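Local coordinates for protein putative phosphoenolpyruvate-dependent sugar phosphotransferase system (PTS) permease (PDB 3MTQ) that probably serves as a IIA component of the mannose/fructose type in the phosphoenolpyruvate-dependent sugar phosphotransferase system, relaying phosphate during sugar uptake, at residues L107-L118 with I131-I142. Numbering follows the deposited sequence. Where two conformers were deposited one is given.
Sequences LSGLNLPLIIDL and ITEALTNAKESI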
ATOM      1  N   LEU A 107      11.830  -6.179   0.867  1.00 21.90           N
ATOM      2  CA  LEU A 107      10.560  -6.463   0.229  1.00 23.16           C
ATOM      3  C   LEU A 107      10.128  -5.248  -0.585  1.00 23.52           C
ATOM      4  O   LEU A 107      10.306  -4.098  -0.148  1.00 22.78           O
ATOM      5  CB  LEU A 107       9.512  -6.768   1.277  1.00 23.15           C
ATOM      6  CG  LEU A 107       9.624  -8.032   2.130  1.00 24.29           C
ATOM      7  CD1 LEU A 107      10.923  -8.096   2.973  1.00 24.54           C
ATOM      8  CD2 LEU A 107       8.379  -8.067   3.014  1.00 25.28           C
ATOM      9  N   SER A 108       9.547  -5.493  -1.741  1.00 24.12           N
ATOM     10  CA  SER A 108       9.030  -4.407  -2.573  0.50 24.92           C
ATOM     11  C   SER A 108       7.533  -4.510  -2.704  1.00 24.98           C
ATOM     12  O   SER A 108       7.014  -5.580  -3.034  1.00 27.45           O
ATOM     13  CB  SER A 108       9.637  -4.457  -3.973  0.50 25.36           C
ATOM     14  OG  SER A 108       8.917  -5.351  -4.798  0.50 27.67           O
ATOM     15  N   GLY A 109       6.827  -3.394  -2.461  1.00 24.27           N
ATOM     16  CA  GLY A 109       5.344  -3.368  -2.591  1.00 22.92           C
ATOM     17  C   GLY A 109       4.591  -3.191  -1.285  1.00 22.05           C
ATOM     18  O   GLY A 109       3.638  -3.891  -0.975  1.00 21.42           O
ATOM     19  N   LEU A 110       4.962  -2.172  -0.525  1.00 20.89           N
ATOM     20  CA  LEU A 110       4.257  -1.837   0.670  1.00 20.17           C
ATOM     21  C   LEU A 110       2.753  -1.880   0.554  1.00 18.47           C
ATOM     22  O   LEU A 110       2.166  -1.364  -0.405  1.00 19.24           O
ATOM     23  CB  LEU A 110       4.588  -0.393   1.068  1.00 20.56           C
ATOM     24  CG  LEU A 110       5.749  -0.001   1.922  1.00 25.52           C
ATOM     25  CD1 LEU A 110       5.638   1.510   2.003  1.00 27.54           C
ATOM     26  CD2 LEU A 110       5.683  -0.614   3.318  1.00 26.25           C
ATOM     27  N   ASN A 111       2.128  -2.465   1.567  1.00 18.14           N
ATOM     28  CA  ASN A 111       0.687  -2.568   1.657  1.00 18.62           C
ATOM     29  C   ASN A 111       0.327  -2.992   3.054  1.00 17.58           C
ATOM     30  O   ASN A 111       1.166  -3.493   3.799  1.00 21.48           O
ATOM     31  CB  ASN A 111       0.123  -3.566   0.582  1.00 18.47           C
ATOM     32  CG  ASN A 111       0.490  -5.005   0.855  1.00 18.30           C
ATOM     33  OD1 ASN A 111      -0.151  -5.691   1.676  1.00 21.10           O
ATOM     34  ND2 ASN A 111       1.499  -5.509   0.138  1.00 22.85           N
ATOM     35  N   LEU A 112      -0.887  -2.707   3.449  1.00 19.02           N
ATOM     36  CA  LEU A 112      -1.328  -2.916   4.810  1.00 18.69           C
ATOM     37  C   LEU A 112      -1.443  -4.383   5.190  1.00 18.82           C
ATOM     38  O   LEU A 112      -0.937  -4.823   6.221  1.00 18.95           O
ATOM     39  CB  LEU A 112      -2.661  -2.217   5.053  1.00 19.17           C
ATOM     40  CG  LEU A 112      -3.172  -2.131   6.497  1.00 20.93           C
ATOM     41  CD1 LEU A 112      -2.122  -1.793   7.619  1.00 20.25           C
ATOM     42  CD2 LEU A 112      -4.404  -1.176   6.568  1.00 23.64           C
ATOM     43  N   PRO A 113      -2.075  -5.166   4.333  1.00 18.73           N
ATOM     44  CA  PRO A 113      -2.168  -6.540   4.814  1.00 18.62           C
ATOM     45  C   PRO A 113      -0.792  -7.131   5.114  1.00 17.32           C
ATOM     46  O   PRO A 113      -0.624  -7.866   6.104  1.00 20.35           O
ATOM     47  CB  PRO A 113      -2.819  -7.298   3.639  1.00 19.13           C
ATOM     48  CG  PRO A 113      -3.170  -6.281   2.575  1.00 16.75           C
ATOM     49  CD  PRO A 113      -2.875  -4.868   3.140  1.00 18.91           C
ATOM     50  N   LEU A 114       0.193  -6.870   4.266  1.00 18.37           N
ATOM     51  CA  LEU A 114       1.572  -7.380   4.469  1.00 17.99           C
ATOM     52  C   LEU A 114       2.159  -7.033   5.809  1.00 18.85           C
ATOM     53  O   LEU A 114       2.658  -7.883   6.561  1.00 20.05           O
ATOM     54  CB  LEU A 114       2.498  -6.901   3.362  1.00 18.75           C
ATOM     55  CG  LEU A 114       3.983  -7.209   3.513  1.00 19.16           C
ATOM     56  CD1 LEU A 114       4.182  -8.735   3.435  1.00 18.39           C
ATOM     57  CD2 LEU A 114       4.758  -6.495   2.418  1.00 22.11           C
ATOM     58  N   ILE A 115       2.080  -5.749   6.148  1.00 18.02           N
ATOM     59  CA  ILE A 115       2.534  -5.316   7.430  1.00 19.56           C
ATOM     60  C   ILE A 115       1.807  -5.937   8.637  1.00 19.04           C
ATOM     61  O   ILE A 115       2.448  -6.372   9.593  1.00 20.83           O
ATOM     62  CB  ILE A 115       2.504  -3.758   7.484  1.00 18.65           C
ATOM     63  CG1 ILE A 115       3.273  -3.192   6.305  1.00 22.67           C
ATOM     64  CG2 ILE A 115       3.084  -3.329   8.818  1.00 20.03           C
ATOM     65  CD1 ILE A 115       4.622  -3.809   6.116  1.00 20.48           C
ATOM     66  N   ILE A 116       0.493  -6.046   8.576  1.00 21.03           N
ATOM     67  CA  ILE A 116      -0.287  -6.685   9.631  0.50 21.56           C
ATOM     68  C   ILE A 116       0.120  -8.166   9.826  1.00 22.23           C
ATOM     69  O   ILE A 116       0.304  -8.649  10.960  1.00 21.68           O
ATOM     70  CB  ILE A 116      -1.793  -6.584   9.334  0.50 21.70           C
ATOM     71  CG1 ILE A 116      -2.247  -5.118   9.450  0.50 22.58           C
ATOM     72  CG2 ILE A 116      -2.588  -7.414  10.325  0.50 22.78           C
ATOM     73  CD1 ILE A 116      -1.752  -4.480  10.718  0.50 25.31           C
ATOM     74  N   ASP A 117       0.269  -8.894   8.720  1.00 23.21           N
ATOM     75  CA  ASP A 117       0.678 -10.308   8.793  0.50 23.57           C
ATOM     76  C   ASP A 117       2.071 -10.482   9.407  1.00 23.25           C
ATOM     77  O   ASP A 117       2.296 -11.382  10.232  1.00 22.59           O
ATOM     78  CB  ASP A 117       0.638 -10.990   7.421  0.50 24.53           C
ATOM     79  CG  ASP A 117       0.374 -12.492   7.526  0.50 26.46           C
ATOM     80  OD1 ASP A 117      -0.753 -12.828   7.933  0.50 32.54           O
ATOM     81  OD2 ASP A 117       1.270 -13.336   7.242  0.50 30.55           O
ATOM     82  N   LEU A 118       3.016  -9.637   9.008  1.00 23.27           N
ATOM     83  CA  LEU A 118       4.367  -9.613   9.579  1.00 23.78           C
ATOM     84  C   LEU A 118       4.346  -9.354  11.093  1.00 24.85           C
ATOM     85  O   LEU A 118       5.043 -10.031  11.858  1.00 23.32           O
ATOM     86  CB  LEU A 118       5.239  -8.557   8.886  1.00 24.19           C
ATOM     87  CG  LEU A 118       5.680  -8.914   7.457  1.00 23.98           C
ATOM     88  CD1 LEU A 118       6.279  -7.718   6.667  1.00 23.50           C
ATOM     89  CD2 LEU A 118       6.658 -10.077   7.548  1.00 25.30           C
ATOM     90  N   ILE A 131       8.565 -13.820   6.112  1.00 20.20           N
ATOM     91  CA  ILE A 131       8.443 -12.938   4.959  1.00 21.40           C
ATOM     92  C   ILE A 131       7.674 -13.609   3.784  1.00 21.63           C
ATOM     93  O   ILE A 131       6.762 -13.050   3.230  1.00 21.76           O
ATOM     94  CB  ILE A 131       9.843 -12.468   4.483  1.00 21.05           C
ATOM     95  CG1 ILE A 131      10.453 -11.444   5.517  1.00 22.81           C
ATOM     96  CG2 ILE A 131       9.735 -11.846   3.106  1.00 21.16           C
ATOM     97  CD1 ILE A 131      11.974 -11.315   5.482  1.00 22.98           C
ATOM     98  N   THR A 132       8.047 -14.826   3.438  1.00 22.42           N
ATOM     99  CA  THR A 132       7.364 -15.516   2.358  1.00 22.96           C
ATOM    100  C   THR A 132       5.884 -15.771   2.691  1.00 22.93           C
ATOM    101  O   THR A 132       5.020 -15.474   1.865  1.00 24.26           O
ATOM    102  CB  THR A 132       8.100 -16.833   1.982  1.00 23.15           C
ATOM    103  OG1 THR A 132       8.296 -17.601   3.159  1.00 26.87           O
ATOM    104  CG2 THR A 132       9.462 -16.544   1.366  1.00 24.15           C
ATOM    105  N   GLU A 133       5.594 -16.293   3.889  1.00 22.93           N
ATOM    106  CA  GLU A 133       4.202 -16.488   4.341  1.00 23.21           C
ATOM    107  C   GLU A 133       3.388 -15.185   4.383  1.00 23.19           C
ATOM    108  O   GLU A 133       2.211 -15.126   3.946  1.00 22.87           O
ATOM    109  CB  GLU A 133       4.133 -17.204   5.702  1.00 24.00           C
ATOM    110  CG  GLU A 133       4.500 -18.726   5.617  1.00 26.89           C
ATOM    111  CD  GLU A 133       4.375 -19.494   6.935  1.00 31.45           C
ATOM    112  OE1 GLU A 133       4.163 -18.889   8.026  1.00 32.38           O
ATOM    113  OE2 GLU A 133       4.522 -20.729   6.876  1.00 32.32           O
ATOM    114  N   ALA A 134       3.992 -14.142   4.939  1.00 22.56           N
ATOM    115  CA  ALA A 134       3.331 -12.846   4.954  1.00 22.58           C
ATOM    116  C   ALA A 134       3.031 -12.345   3.531  1.00 21.75           C
ATOM    117  O   ALA A 134       1.948 -11.830   3.273  1.00 22.57           O
ATOM    118  CB  ALA A 134       4.177 -11.802   5.740  1.00 22.02           C
ATOM    119  N   LEU A 135       3.984 -12.470   2.626  1.00 21.78           N
ATOM    120  CA  LEU A 135       3.770 -12.052   1.252  1.00 22.48           C
ATOM    121  C   LEU A 135       2.664 -12.865   0.605  1.00 24.28           C
ATOM    122  O   LEU A 135       1.803 -12.307  -0.092  1.00 24.80           O
ATOM    123  CB  LEU A 135       5.036 -12.143   0.394  1.00 22.54           C
ATOM    124  CG  LEU A 135       5.994 -10.981   0.664  1.00 21.84           C
ATOM    125  CD1 LEU A 135       7.383 -11.321   0.304  1.00 22.43           C
ATOM    126  CD2 LEU A 135       5.518  -9.718  -0.071  1.00 20.98           C
ATOM    127  N   THR A 136       2.678 -14.168   0.833  1.00 26.11           N
ATOM    128  CA  THR A 136       1.600 -15.012   0.280  1.00 26.99           C
ATOM    129  C   THR A 136       0.220 -14.619   0.796  1.00 26.82           C
ATOM    130  O   THR A 136      -0.692 -14.416   0.007  1.00 26.45           O
ATOM    131  CB  THR A 136       1.850 -16.490   0.570  1.00 27.67           C
ATOM    132  OG1 THR A 136       3.045 -16.883  -0.094  1.00 27.39           O
ATOM    133  CG2 THR A 136       0.646 -17.321   0.076  1.00 29.05           C
ATOM    134  N   ASN A 137       0.106 -14.425   2.109  1.00 28.17           N
ATOM    135  CA  ASN A 137      -1.161 -14.083   2.775  0.50 28.74           C
ATOM    136  C   ASN A 137      -1.625 -12.680   2.366  1.00 29.36           C
ATOM    137  O   ASN A 137      -2.827 -12.425   2.207  1.00 29.44           O
ATOM    138  CB  ASN A 137      -0.998 -14.170   4.305  0.50 28.89           C
ATOM    139  CG  ASN A 137      -2.312 -14.443   5.039  0.50 29.16           C
ATOM    140  OD1 ASN A 137      -2.939 -15.496   4.870  0.50 28.57           O
ATOM    141  ND2 ASN A 137      -2.709 -13.511   5.886  0.50 29.89           N
ATOM    142  N   ALA A 138      -0.661 -11.770   2.192  1.00 29.70           N
ATOM    143  CA  ALA A 138      -0.946 -10.398   1.718  1.00 29.68           C
ATOM    144  C   ALA A 138      -1.513 -10.397   0.306  1.00 29.21           C
ATOM    145  O   ALA A 138      -2.518  -9.725   0.005  1.00 27.53           O
ATOM    146  CB  ALA A 138       0.329  -9.534   1.752  1.00 29.38           C
ATOM    147  N   LYS A 139      -0.860 -11.141  -0.579  1.00 29.27           N
ATOM    148  CA  LYS A 139      -1.304 -11.221  -1.958  1.00 30.02           C
ATOM    149  C   LYS A 139      -2.723 -11.817  -2.078  1.00 30.25           C
ATOM    150  O   LYS A 139      -3.519 -11.388  -2.921  1.00 29.67           O
ATOM    151  CB  LYS A 139      -0.292 -11.986  -2.801  1.00 29.59           C
ATOM    152  CG  LYS A 139       1.001 -11.223  -3.107  1.00 31.85           C
ATOM    153  CD  LYS A 139       1.892 -12.048  -4.044  1.00 32.43           C
ATOM    154  CE  LYS A 139       3.346 -11.650  -3.925  1.00 33.01           C
ATOM    155  NZ  LYS A 139       4.118 -11.922  -5.162  1.00 31.60           N
ATOM    156  N   GLU A 140      -3.043 -12.780  -1.226  1.00 31.08           N
ATOM    157  CA  GLU A 140      -4.376 -13.381  -1.199  1.00 31.57           C
ATOM    158  C   GLU A 140      -5.422 -12.343  -0.836  1.00 30.51           C
ATOM    159  O   GLU A 140      -6.508 -12.331  -1.396  1.00 30.22           O
ATOM    160  CB  GLU A 140      -4.447 -14.516  -0.180  1.00 32.54           C
ATOM    161  CG  GLU A 140      -3.618 -15.756  -0.521  1.00 36.41           C
ATOM    162  CD  GLU A 140      -3.773 -16.869   0.545  1.00 40.36           C
ATOM    163  OE1 GLU A 140      -4.948 -17.228   0.829  1.00 42.24           O
ATOM    164  OE2 GLU A 140      -2.738 -17.378   1.075  1.00 40.78           O
ATOM    165  N   SER A 141      -5.063 -11.477   0.116  1.00 28.61           N
ATOM    166  CA  SER A 141      -5.899 -10.361   0.575  1.00 28.14           C
ATOM    167  C   SER A 141      -6.157  -9.183  -0.420  1.00 27.08           C
ATOM    168  O   SER A 141      -7.128  -8.412  -0.261  1.00 24.27           O
ATOM    169  CB  SER A 141      -5.218  -9.761   1.805  1.00 28.49           C
ATOM    170  OG  SER A 141      -6.018  -8.754   2.362  1.00 32.26           O
ATOM    171  N   ILE A 142      -5.227  -8.995  -1.361  1.00 26.18           N
ATOM    172  CA  ILE A 142      -5.336  -7.994  -2.429  1.00 24.90           C
ATOM    173  C   ILE A 142      -6.269  -8.567  -3.508  1.00 25.86           C
ATOM    174  O   ILE A 142      -5.934  -9.547  -4.171  1.00 25.68           O
ATOM    175  CB  ILE A 142      -3.917  -7.679  -2.979  1.00 24.25           C
ATOM    176  CG1 ILE A 142      -3.089  -6.980  -1.866  1.00 23.53           C
ATOM    177  CG2 ILE A 142      -3.970  -6.830  -4.212  1.00 22.43           C
ATOM    178  CD1 ILE A 142      -1.595  -7.047  -2.050  1.00 22.75           C
TER
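Asn111 OD1 lies 3.9 Å from Ala138 CB and, as the N-cap of helix 112-120, accepts from Leu114 N at 2.9 Å. The bond is fairly straight at the hydrogen (163°), yet the donor sits above the carbonyl plane of the amide. The other end of the same amide gives ND2 to Gly109 O at 2.9 Å, nearly in line with that carbonyl. CG stands between the backbone N and the carbonyl carbon (chi1 69°), which folds the amide back over the turn; two bonds thus fix its rotation, while Ile142 CD1 rests against the amide at van der Waals distance.

Helices 112-120 and 127-141 run roughly antiparallel, the axes of their segments 8.1 Å apart at 140°. Small residues permit this closeness: Ala138 CB meets Leu114 CB, and Ala134 CB meets Leu118 CD2 at 3.5 Å. With CG turned anti to the backbone N, Leu114 carries CD1 onto the Ala134 carbonyl and lies side by side with Leu135. Leu107, near the end of strand 104-108, the outermost of this chain's sheet, sets CD1 against Ile131 CG2, and Pro113 lays CB and CG against Ser141. At the more open flank, in the conformer described, Asp117 OD2 lies over Ala134 CA and OD1 comes within 2.9 Å of Asn137 ND2; both side chains have a second conformer.

The contact packs helix 127-141 against helix 112-120 beside strand 104-108. The second subunit continues that sheet antiparallel from Leu107 and Ser108, and its Ile142 packs on Leu135. The chemistry is therefore chiefly apolar between the helices, with the buried amide of Asn111 bonded at both ends within its own turn and polar side chains gathered at the flank.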